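Local coordinates for protein defensin (Pachyrhizus erosus, PDB 3PSM) that is a dimeric plant defensin of the gamma-thionin family that probably acts against fungi, at residues A[7-12]-A[21-26]. Numbering follows the deposited sequence.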
loop_
_atom_site.group_PDB
_atom_site.type_symbol
_atom_site.label_atom_id
_atom_site.label_comp_id
_atom_site.label_asym_id
_atom_site.label_seq_id
_atom_site.Cartn_x
_atom_site.Cartn_y
_atom_site.Cartn_z
ATOM N N ALA A 7 6.803 -2.384 -12.661
ATOM C CA ALA A 7 7.209 -3.397 -11.709
ATOM C C ALA A 7 7.922 -4.523 -12.447
ATOM O O ALA A 7 7.558 -4.833 -13.600
ATOM C CB ALA A 7 5.999 -3.889 -10.949
ATOM N N ASP A 8 8.811 -5.189 -11.780
ATOM C CA ASP A 8 9.509 -6.286 -12.385
ATOM C C ASP A 8 8.699 -7.582 -12.422
ATOM O O ASP A 8 8.739 -8.288 -13.429
ATOM C CB ASP A 8 10.852 -6.519 -11.619
ATOM C CG ASP A 8 11.968 -5.547 -11.982
ATOM O OD1 ASP A 8 11.901 -4.836 -13.009
ATOM O OD2 ASP A 8 12.964 -5.506 -11.216
ATOM N N THR A 9 7.978 -7.912 -11.354
ATOM C CA THR A 9 7.391 -9.243 -11.181
ATOM C C THR A 9 5.965 -9.196 -10.690
ATOM O O THR A 9 5.456 -10.165 -10.203
ATOM C CB THR A 9 8.270 -10.087 -10.215
ATOM O OG1 THR A 9 8.423 -9.337 -8.995
ATOM C CG2 THR A 9 9.641 -10.318 -10.838
ATOM N N PHE A 10 5.283 -8.086 -10.828
ATOM C CA PHE A 10 3.852 -8.024 -10.481
ATOM C C PHE A 10 3.071 -8.948 -11.407
ATOM O O PHE A 10 3.247 -8.870 -12.622
ATOM C CB PHE A 10 3.401 -6.581 -10.574
ATOM C CG PHE A 10 1.930 -6.362 -10.191
ATOM C CD1 PHE A 10 1.575 -6.013 -8.891
ATOM C CD2 PHE A 10 0.924 -6.488 -11.112
ATOM C CE1 PHE A 10 0.269 -5.775 -8.554
ATOM C CE2 PHE A 10 -0.416 -6.236 -10.753
ATOM C CZ PHE A 10 -0.725 -5.882 -9.478
ATOM N N ARG A 11 2.188 -9.746 -10.831
ATOM C CA ARG A 11 1.423 -10.703 -11.621
ATOM C C ARG A 11 0.039 -10.246 -12.002
ATOM O O ARG A 11 -0.771 -9.887 -11.126
ATOM C CB ARG A 11 1.294 -11.989 -10.800
ATOM C CG ARG A 11 0.603 -13.106 -11.576
ATOM C CD ARG A 11 0.559 -14.404 -10.844
ATOM N NE ARG A 11 1.860 -14.987 -10.621
ATOM C CZ ARG A 11 2.591 -15.691 -11.433
ATOM N NH1 ARG A 11 2.125 -16.009 -12.626
ATOM N NH2 ARG A 11 3.790 -16.149 -11.051
ATOM N N GLY A 12 -0.280 -10.364 -13.321
ATOM C CA GLY A 12 -1.624 -10.136 -13.848
ATOM C C GLY A 12 -1.889 -8.656 -14.023
ATOM O O GLY A 12 -1.007 -7.764 -13.738
ATOM N N ASP A 21 1.041 -0.830 -4.908
ATOM C CA ASP A 21 1.838 -0.170 -3.864
ATOM C C ASP A 21 2.450 -1.188 -2.925
ATOM O O ASP A 21 3.616 -1.078 -2.537
ATOM C CB ASP A 21 0.954 0.828 -3.130
ATOM C CG ASP A 21 1.687 1.898 -2.367
ATOM O OD1 ASP A 21 2.754 2.343 -2.826
ATOM O OD2 ASP A 21 1.168 2.299 -1.296
ATOM N N ASP A 22 1.682 -2.217 -2.559
ATOM C CA ASP A 22 2.180 -3.315 -1.746
ATOM C C ASP A 22 3.373 -3.974 -2.423
ATOM O O ASP A 22 4.455 -4.123 -1.863
ATOM C CB ASP A 22 1.032 -4.305 -1.505
ATOM C CG ASP A 22 1.381 -5.618 -0.865
ATOM O OD1 ASP A 22 2.436 -5.703 -0.209
ATOM O OD2 ASP A 22 0.614 -6.597 -1.064
ATOM N N HIS A 23 3.176 -4.389 -3.699
ATOM C CA HIS A 23 4.264 -5.004 -4.434
ATOM C C HIS A 23 5.507 -4.123 -4.443
ATOM O O HIS A 23 6.639 -4.560 -4.169
ATOM C CB HIS A 23 3.795 -5.318 -5.876
ATOM C CG HIS A 23 4.953 -5.821 -6.718
ATOM N ND1 HIS A 23 5.232 -7.177 -6.805
ATOM C CD2 HIS A 23 5.861 -5.115 -7.443
ATOM C CE1 HIS A 23 6.319 -7.263 -7.554
ATOM N NE2 HIS A 23 6.721 -6.065 -7.927
ATOM N N CYS A 24 5.337 -2.872 -4.862
ATOM C CA CYS A 24 6.491 -1.985 -5.041
ATOM C C CYS A 24 7.211 -1.728 -3.724
ATOM O O CYS A 24 8.426 -1.742 -3.679
ATOM C CB CYS A 24 6.057 -0.680 -5.688
ATOM S SG CYS A 24 5.470 -0.915 -7.402
ATOM N N LYS A 25 6.449 -1.489 -2.635
ATOM C CA LYS A 25 7.056 -1.216 -1.332
ATOM C C LYS A 25 7.675 -2.465 -0.729
ATOM O O LYS A 25 8.756 -2.397 -0.120
ATOM C CB LYS A 25 6.021 -0.628 -0.378
ATOM C CG LYS A 25 5.639 0.787 -0.665
ATOM C CD LYS A 25 4.480 1.291 0.167
ATOM C CE LYS A 25 4.327 2.813 0.059
ATOM N NZ LYS A 25 3.046 3.310 0.532
ATOM N N ASN A 26 6.974 -3.581 -0.796
ATOM C CA ASN A 26 7.299 -4.764 0.016
ATOM C C ASN A 26 8.004 -5.853 -0.708
ATOM O O ASN A 26 8.673 -6.671 -0.039
ATOM C CB ASN A 26 6.010 -5.295 0.668
ATOM C CG ASN A 26 5.407 -4.248 1.561
ATOM O OD1 ASN A 26 6.142 -3.629 2.375
ATOM N ND2 ASN A 26 4.120 -4.032 1.457
#
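His23, on helix 17-27, lays its imidazole against the loop 7-12, and Phe10 covers one face of it. Phe10 CB sits 4.1 Å from the centroid of the His23 ring, almost on the ring normal, in a CH-pi contact. The two rings also make an offset edge-to-face pair. Their planes stand at 87° with centroids 5.8 Å apart, the Phe10 edge turned to the His23 face. Phe10 CD1 reaches back to His23 CB at 3.8 Å. CG of His23 is anti to its backbone N (chi1 174°), which carries the imidazole out from the helix to the loop.

Two more loop side chains touch the imidazole. Ala7 CB comes obliquely within 3.7 Å of His23 CD2. Thr9 OG1 approaches in the ring plane, 3.3 Å from His23 CE1.

The contact belongs to the cysteine-stabilised alpha-beta fold of plant defensins, a helix packed on a three-stranded antiparallel sheet. The loop leaves strand 2-6 and leads to the helix, which Cys24 ties to strand 41-46 through its disulfide with Cys43. Ala7 and Phe10 also touch Cys41 on that strand.

No hydrogen bond joins the two segments directly. Instead, Glu28 OE2 takes bonds from His23 NE2 and from Asp8 N, so one carboxylate oxygen links imidazole and loop.

Polar contacts within the helix lie elsewhere. Lys25 NZ forms a salt bridge with Asp21 OD2 at 2.8 Å, and Asn26 ND2 gives a nearly straight bond to Asp22 OD1 (2.9 Å, 170°). Asp21 also pairs with Arg36, and Asp22 with Arg40, both of the second subunit.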